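Local coordinates for inner membrane lipoprotein SadB (Salmonella enterica, PDB 4C47) that is required for proper surface expression of the trimeric autotransporter adhesin SadA and may take a direct part in its biogenesis, at residues G91-I96 and D111-L116; I118-L123 and I156-G161; F83-G88 and L181-D186. All coordinates share one frame; numbering follows the deposited sequence.

All three contacts lie in the globular beta-sandwich domain that follows the long N-terminal coiled coil. Interaction 1 pairs two neighbouring strands within one sheet, and interaction 3 packs that sheet, through one of its outer strands, 82-86, against the facing sheet. Their centres are about 10 Å apart, and backbone bonds join them directly: L92 N lies 2.9 Å from I85 O. Interaction 2, its centre about 10 Å from that of interaction 1, lies at one end of the sandwich, where N114 O is 3.2 Å from G161 N. Interactions 2 and 3 meet where L123 CD2 comes within 3.7 Å of I185 CG2. L115 also packs on I118 of a neighbouring subunit.

Interaction 1 of 3, residues G91-I96 and D111-L116; sequences GLAGRI and DLVNLL
The carboxylate oxygen OD2 of D111 is gripped by two nitrogens of R95, with NE and NH2 each 3.0 Å from OD2. Both bonds lie in the guanidinium plane, and the carboxylate is turned 53° against it. NE uses the anti lone pair of OD2, whereas NH2 comes from above the carboxylate plane, so one oxygen carries this side-on salt bridge. R95 CG sits between its own backbone N and carbonyl carbon (chi1 60°), and from there the chain runs extended to NE, past D111 CB. W163 adds a cation-pi partner for the guanidinium.

Beneath the ion pair the backbones run antiparallel. R95 pairs with D111 and A93 with V113, each through two N-H...O bonds; A93 N to V113 O is 2.9 Å. Beyond the last strand pair, L115 N still reaches G91 O at 2.9 Å. On the face of A93 and V113, A93 CB is 3.6 Å from V113 CG1 and 3.8 Å from L115 CD2, and I118 of a neighbouring subunit packs on this patch. L92 and L112 lie on the other face and rest on F125 of the second sheet.

At the end of the strand, N114 OD1 accepts the N-H of L116 at 2.9 Å, from above its carbonyl plane, an Asx turn, while ND2 bonds to I118 O of its own chain. The whole is an antiparallel beta hairpin of strands 91-102 and 105-114, with one face directed into the beta sandwich and part of the other packed against a neighbouring subunit.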
# COMPACT_ATOMS: atom_id res chain seq x y z
N GLY A 91 -17.57 -14.94 -5.14
CA GLY A 91 -18.48 -14.03 -4.47
C GLY A 91 -19.64 -14.78 -3.84
O GLY A 91 -20.31 -15.59 -4.48
N LEU A 92 -19.86 -14.52 -2.56
CA LEU A 92 -20.93 -15.15 -1.80
C LEU A 92 -21.72 -14.07 -1.09
O LEU A 92 -21.15 -13.09 -0.61
CB LEU A 92 -20.35 -16.11 -0.76
CG LEU A 92 -19.50 -17.30 -1.22
CD1 LEU A 92 -19.05 -18.11 -0.01
CD2 LEU A 92 -20.27 -18.17 -2.19
N ALA A 93 -23.03 -14.24 -1.02
CA ALA A 93 -23.84 -13.41 -0.13
C ALA A 93 -24.35 -14.28 0.99
O ALA A 93 -24.42 -15.50 0.85
CB ALA A 93 -25.00 -12.76 -0.88
N GLY A 94 -24.71 -13.66 2.11
CA GLY A 94 -25.20 -14.40 3.25
C GLY A 94 -26.28 -13.65 4.00
O GLY A 94 -26.24 -12.42 4.08
N ARG A 95 -27.25 -14.38 4.52
CA ARG A 95 -28.30 -13.78 5.33
C ARG A 95 -28.46 -14.55 6.64
O ARG A 95 -28.60 -15.78 6.64
CB ARG A 95 -29.63 -13.70 4.57
CG ARG A 95 -30.17 -15.05 4.10
CD ARG A 95 -31.35 -14.88 3.15
NE ARG A 95 -31.96 -16.17 2.82
CZ ARG A 95 -32.88 -16.36 1.88
NH1 ARG A 95 -33.31 -15.34 1.15
NH2 ARG A 95 -33.36 -17.57 1.67
N ILE A 96 -28.43 -13.83 7.75
CA ILE A 96 -28.52 -14.44 9.07
C ILE A 96 -29.98 -14.68 9.47
O ILE A 96 -30.75 -13.73 9.60
CB ILE A 96 -27.82 -13.59 10.14
CG1 ILE A 96 -26.34 -13.42 9.79
CG2 ILE A 96 -27.97 -14.24 11.50
CD1 ILE A 96 -25.54 -12.69 10.85
N ASP A 111 -28.20 -18.47 5.60
CA ASP A 111 -28.20 -18.94 4.23
C ASP A 111 -27.02 -18.31 3.50
O ASP A 111 -26.75 -17.12 3.64
CB ASP A 111 -29.51 -18.56 3.52
CG ASP A 111 -30.68 -19.41 3.96
OD1 ASP A 111 -30.46 -20.58 4.35
OD2 ASP A 111 -31.83 -18.91 3.92
N LEU A 112 -26.31 -19.13 2.74
CA LEU A 112 -25.27 -18.63 1.85
C LEU A 112 -25.74 -18.81 0.42
O LEU A 112 -26.49 -19.75 0.12
CB LEU A 112 -23.96 -19.38 2.07
CG LEU A 112 -23.22 -19.17 3.39
CD1 LEU A 112 -21.99 -20.07 3.46
CD2 LEU A 112 -22.82 -17.71 3.56
N VAL A 113 -25.32 -17.91 -0.46
CA VAL A 113 -25.66 -18.02 -1.88
C VAL A 113 -24.47 -17.65 -2.77
O VAL A 113 -23.77 -16.65 -2.53
CB VAL A 113 -26.91 -17.18 -2.25
CG1 VAL A 113 -26.65 -15.69 -2.03
CG2 VAL A 113 -27.32 -17.46 -3.68
N ASN A 114 -24.24 -18.49 -3.78
CA ASN A 114 -23.19 -18.27 -4.76
C ASN A 114 -23.61 -17.18 -5.75
O ASN A 114 -24.63 -17.31 -6.43
CB ASN A 114 -22.89 -19.59 -5.49
CG ASN A 114 -21.88 -19.43 -6.61
OD1 ASN A 114 -21.14 -18.45 -6.68
ND2 ASN A 114 -21.84 -20.41 -7.50
N LEU A 115 -22.82 -16.11 -5.81
CA LEU A 115 -23.15 -14.96 -6.65
C LEU A 115 -22.74 -15.18 -8.10
O LEU A 115 -23.18 -14.45 -8.99
CB LEU A 115 -22.47 -13.70 -6.11
CG LEU A 115 -22.89 -13.27 -4.70
CD1 LEU A 115 -22.21 -11.96 -4.31
CD2 LEU A 115 -24.41 -13.15 -4.62
N LEU A 116 -21.91 -16.19 -8.34
CA LEU A 116 -21.38 -16.45 -9.67
C LEU A 116 -22.36 -17.26 -10.52
O LEU A 116 -23.43 -17.65 -10.04
CB LEU A 116 -20.04 -17.19 -9.56
CG LEU A 116 -18.99 -16.55 -8.65
CD1 LEU A 116 -17.68 -17.33 -8.70
CD2 LEU A 116 -18.76 -15.09 -9.02

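Interaction 2 of 3, residues I118-L123 and I156-G161; sequences IPVSNL and IELLPG
L158 and L123 meet through their CD1 methyls, 3.7 Å apart, with the two side chains crossing at about a right angle. Both leucines also touch L92, which ties this apolar centre to the sandwich interior. Next to it, V120 CG2 lies 4.0 Å from L158 CB; with chi1 at -63° for CG1, the CG2 methyl falls between the backbone N and carbonyl carbon.

Outward along the chain, the P119 ring meets L159 and P160 obliquely. Its CG touches L159 CD2 at 3.8 Å and comes within 4.0 Å of P160 CD, while P160 CG lies 3.6 Å from the carbonyl carbon C of I118.

Two backbone bonds hold the segments together: L158 N bonds to V120 O at 2.9 Å, nearly in line with the C=O; V120 N to L158 O, at 3.2 Å, comes in tilted from the carbonyl plane. At the polar edge, S121 OG lies against the aliphatic part of E157, 3.3 Å from CG, and the extended glutamate carries its carboxylate onward beside P119. Reciprocal bonding between V120 and L158 makes a single antiparallel, hydrogen-bonded beta bridge, here joining strand 120-121 to the loop between strands 148-153 and 164-171 at one end of the beta sandwich.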
# COMPACT_ATOMS: atom_id res chain seq x y z
N ILE A 118 -21.53 -20.14 -12.14
CA ILE A 118 -21.20 -21.56 -12.10
C ILE A 118 -21.17 -22.06 -10.66
O ILE A 118 -20.87 -21.29 -9.74
CB ILE A 118 -19.85 -21.86 -12.79
CG1 ILE A 118 -18.71 -21.08 -12.13
CG2 ILE A 118 -19.93 -21.53 -14.27
CD1 ILE A 118 -17.34 -21.45 -12.67
N PRO A 119 -21.51 -23.34 -10.45
CA PRO A 119 -21.49 -23.92 -9.10
C PRO A 119 -20.09 -23.87 -8.49
O PRO A 119 -19.10 -23.95 -9.22
CB PRO A 119 -21.89 -25.38 -9.33
CG PRO A 119 -22.61 -25.38 -10.64
CD PRO A 119 -21.97 -24.31 -11.46
N VAL A 120 -20.02 -23.75 -7.17
CA VAL A 120 -18.77 -23.91 -6.44
C VAL A 120 -18.98 -24.94 -5.34
O VAL A 120 -20.03 -24.97 -4.70
CB VAL A 120 -18.25 -22.57 -5.85
CG1 VAL A 120 -17.93 -21.59 -6.97
CG2 VAL A 120 -19.27 -21.96 -4.90
N SER A 121 -17.98 -25.79 -5.12
CA SER A 121 -18.10 -26.85 -4.13
C SER A 121 -16.85 -26.96 -3.28
O SER A 121 -15.79 -26.45 -3.65
CB SER A 121 -18.37 -28.20 -4.82
OG SER A 121 -19.57 -28.15 -5.56
N ASN A 122 -16.99 -27.62 -2.13
CA ASN A 122 -15.87 -27.87 -1.22
C ASN A 122 -15.18 -26.60 -0.76
O ASN A 122 -13.95 -26.52 -0.72
CB ASN A 122 -14.87 -28.84 -1.85
CG ASN A 122 -15.52 -30.12 -2.34
OD1 ASN A 122 -16.61 -30.48 -1.88
ND2 ASN A 122 -14.87 -30.80 -3.28
N LEU A 123 -15.98 -25.59 -0.41
CA LEU A 123 -15.48 -24.36 0.17
C LEU A 123 -15.12 -24.60 1.63
O LEU A 123 -15.78 -25.39 2.32
CB LEU A 123 -16.53 -23.26 0.08
CG LEU A 123 -16.65 -22.46 -1.22
CD1 LEU A 123 -17.92 -21.62 -1.22
CD2 LEU A 123 -15.44 -21.57 -1.42
N ILE A 156 -20.46 -28.71 1.15
CA ILE A 156 -21.66 -28.08 0.63
C ILE A 156 -21.46 -27.59 -0.80
O ILE A 156 -20.49 -26.89 -1.10
CB ILE A 156 -22.08 -26.88 1.50
CG1 ILE A 156 -22.13 -27.27 2.98
CG2 ILE A 156 -23.42 -26.32 1.04
CD1 ILE A 156 -23.09 -28.39 3.30
N GLU A 157 -22.38 -27.97 -1.68
CA GLU A 157 -22.36 -27.48 -3.05
C GLU A 157 -23.30 -26.29 -3.20
O GLU A 157 -24.50 -26.41 -2.97
CB GLU A 157 -22.76 -28.58 -4.03
CG GLU A 157 -22.89 -28.09 -5.47
CD GLU A 157 -23.24 -29.20 -6.44
OE1 GLU A 157 -23.61 -30.30 -5.98
OE2 GLU A 157 -23.15 -28.96 -7.66
N LEU A 158 -22.74 -25.14 -3.57
CA LEU A 158 -23.53 -23.93 -3.74
C LEU A 158 -23.84 -23.67 -5.21
O LEU A 158 -22.97 -23.25 -5.97
CB LEU A 158 -22.79 -22.73 -3.13
CG LEU A 158 -22.49 -22.81 -1.63
CD1 LEU A 158 -21.66 -21.62 -1.19
CD2 LEU A 158 -23.78 -22.90 -0.84
N LEU A 159 -25.08 -23.93 -5.60
CA LEU A 159 -25.53 -23.69 -6.96
C LEU A 159 -25.78 -22.20 -7.16
O LEU A 159 -26.14 -21.50 -6.22
CB LEU A 159 -26.80 -24.49 -7.27
CG LEU A 159 -26.61 -26.00 -7.41
CD1 LEU A 159 -27.94 -26.69 -7.70
CD2 LEU A 159 -25.60 -26.30 -8.51
N PRO A 160 -25.57 -21.70 -8.40
CA PRO A 160 -25.73 -20.27 -8.68
C PRO A 160 -27.13 -19.76 -8.36
O PRO A 160 -28.10 -20.25 -8.93
CB PRO A 160 -25.50 -20.18 -10.20
CG PRO A 160 -24.71 -21.38 -10.54
CD PRO A 160 -25.17 -22.46 -9.59
N GLY A 161 -27.23 -18.81 -7.43
CA GLY A 161 -28.50 -18.16 -7.14
C GLY A 161 -29.32 -18.83 -6.05
O GLY A 161 -30.35 -18.30 -5.63

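Interaction 3 of 3, residues F83-G88 and L181-D186; sequences FIINNG and LKIGID
I85 reaches from its strand toward I183 and I185, and its CB splits the contact between two branches. On one, the methyl I85 CG2 is 3.6 Å from I185 CG1. On the other, I85 CG1 stands anti to the carbonyl carbon (chi1 -53°) and lies at the ring edge of F83, in its plane. I85 CD1, at the tip of this branch, is 3.7 Å from I183 CG2 and 3.8 Å from I183 CD1, the two side chains crossing at about a right angle. F83 adds a looser approach, with CE2 4.4 Å from I183 CG2.

Just beyond the end of strand 82-86, N87 brings an amide to the contact. Its ND2 passes 3.8 Å from I185 CB and gives a hydrogen bond to a water at 2.8 Å, which in turn donates to I185 O. The amide oxygen OD1 of N87 accepts from the backbone N of N89 and of I90, which helps fix how the amide is turned.

The strands cross at -35°, their axes 7.5 Å apart at closest approach. With no direct hydrogen bond between the segments, and a water bridging the N87 amide and I185 O, nondirectional apolar packing remains: the fit of branched methyls sets how the sheets lie on each other.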
# COMPACT_ATOMS: atom_id res chain seq x y z
N PHE A 83 -24.85 -9.88 4.39
CA PHE A 83 -23.42 -9.58 4.28
C PHE A 83 -22.83 -10.21 3.02
O PHE A 83 -23.41 -11.12 2.44
CB PHE A 83 -22.66 -10.04 5.54
CG PHE A 83 -22.60 -11.53 5.72
CD1 PHE A 83 -23.59 -12.19 6.44
CD2 PHE A 83 -21.56 -12.28 5.18
CE1 PHE A 83 -23.54 -13.56 6.62
CE2 PHE A 83 -21.51 -13.65 5.36
CZ PHE A 83 -22.50 -14.29 6.07
N ILE A 84 -21.67 -9.73 2.61
CA ILE A 84 -21.03 -10.22 1.39
C ILE A 84 -19.60 -10.67 1.67
O ILE A 84 -18.85 -9.99 2.39
CB ILE A 84 -21.00 -9.12 0.29
CG1 ILE A 84 -22.42 -8.74 -0.13
CG2 ILE A 84 -20.20 -9.59 -0.92
CD1 ILE A 84 -23.07 -9.71 -1.09
N ILE A 85 -19.22 -11.82 1.12
CA ILE A 85 -17.84 -12.26 1.13
C ILE A 85 -17.32 -12.32 -0.30
O ILE A 85 -17.87 -13.04 -1.14
CB ILE A 85 -17.67 -13.65 1.77
CG1 ILE A 85 -18.30 -13.69 3.17
CG2 ILE A 85 -16.21 -14.03 1.84
CD1 ILE A 85 -18.28 -15.07 3.80
N ASN A 86 -16.26 -11.58 -0.58
CA ASN A 86 -15.71 -11.50 -1.93
C ASN A 86 -14.20 -11.35 -1.88
O ASN A 86 -13.68 -10.35 -1.38
CB ASN A 86 -16.35 -10.33 -2.70
CG ASN A 86 -15.96 -10.30 -4.17
OD1 ASN A 86 -14.84 -10.65 -4.55
ND2 ASN A 86 -16.89 -9.86 -5.01
N ASN A 87 -13.49 -12.34 -2.41
CA ASN A 87 -12.03 -12.34 -2.38
C ASN A 87 -11.40 -12.05 -3.74
O ASN A 87 -10.19 -12.20 -3.92
CB ASN A 87 -11.48 -13.65 -1.81
CG ASN A 87 -11.91 -14.87 -2.62
OD1 ASN A 87 -12.53 -14.75 -3.68
ND2 ASN A 87 -11.57 -16.05 -2.12
N GLY A 88 -12.22 -11.65 -4.70
CA GLY A 88 -11.74 -11.35 -6.03
C GLY A 88 -11.92 -12.51 -7.00
O GLY A 88 -11.76 -12.35 -8.21
N LEU A 181 -17.71 -11.16 14.38
CA LEU A 181 -17.51 -12.31 13.50
C LEU A 181 -16.70 -11.89 12.28
O LEU A 181 -17.06 -10.96 11.57
CB LEU A 181 -18.85 -12.92 13.08
CG LEU A 181 -18.75 -14.13 12.15
CD1 LEU A 181 -17.92 -15.24 12.78
CD2 LEU A 181 -20.14 -14.63 11.78
N LYS A 182 -15.60 -12.60 12.07
CA LYS A 182 -14.73 -12.39 10.93
C LYS A 182 -14.74 -13.69 10.13
O LYS A 182 -14.40 -14.75 10.66
CB LYS A 182 -13.32 -12.09 11.40
CG LYS A 182 -12.29 -11.94 10.30
CD LYS A 182 -10.89 -12.00 10.90
CE LYS A 182 -9.87 -11.23 10.09
NZ LYS A 182 -8.56 -11.14 10.79
N ILE A 183 -15.13 -13.61 8.87
CA ILE A 183 -15.24 -14.80 8.05
C ILE A 183 -14.57 -14.64 6.68
O ILE A 183 -14.82 -13.66 5.97
CB ILE A 183 -16.70 -15.26 7.91
CG1 ILE A 183 -16.79 -16.51 7.03
CG2 ILE A 183 -17.58 -14.14 7.36
CD1 ILE A 183 -18.17 -17.14 7.01
N GLY A 184 -13.73 -15.60 6.32
CA GLY A 184 -13.03 -15.58 5.05
C GLY A 184 -13.09 -16.91 4.32
O GLY A 184 -13.48 -17.94 4.89
N ILE A 185 -12.69 -16.90 3.05
CA ILE A 185 -12.74 -18.08 2.21
C ILE A 185 -11.38 -18.75 2.02
O ILE A 185 -10.42 -18.11 1.60
CB ILE A 185 -13.29 -17.74 0.81
CG1 ILE A 185 -14.72 -17.20 0.90
CG2 ILE A 185 -13.26 -18.96 -0.10
CD1 ILE A 185 -15.70 -18.21 1.44
N ASP A 186 -11.30 -20.03 2.34
CA ASP A 186 -10.14 -20.84 2.00
C ASP A 186 -10.40 -21.50 0.65
O ASP A 186 -11.44 -22.13 0.45
CB ASP A 186 -9.85 -21.88 3.08
CG ASP A 186 -8.44 -22.44 3.00
OD1 ASP A 186 -7.99 -22.77 1.88
OD2 ASP A 186 -7.78 -22.56 4.05
O HOH W 1 -10.13 -15.93 0.23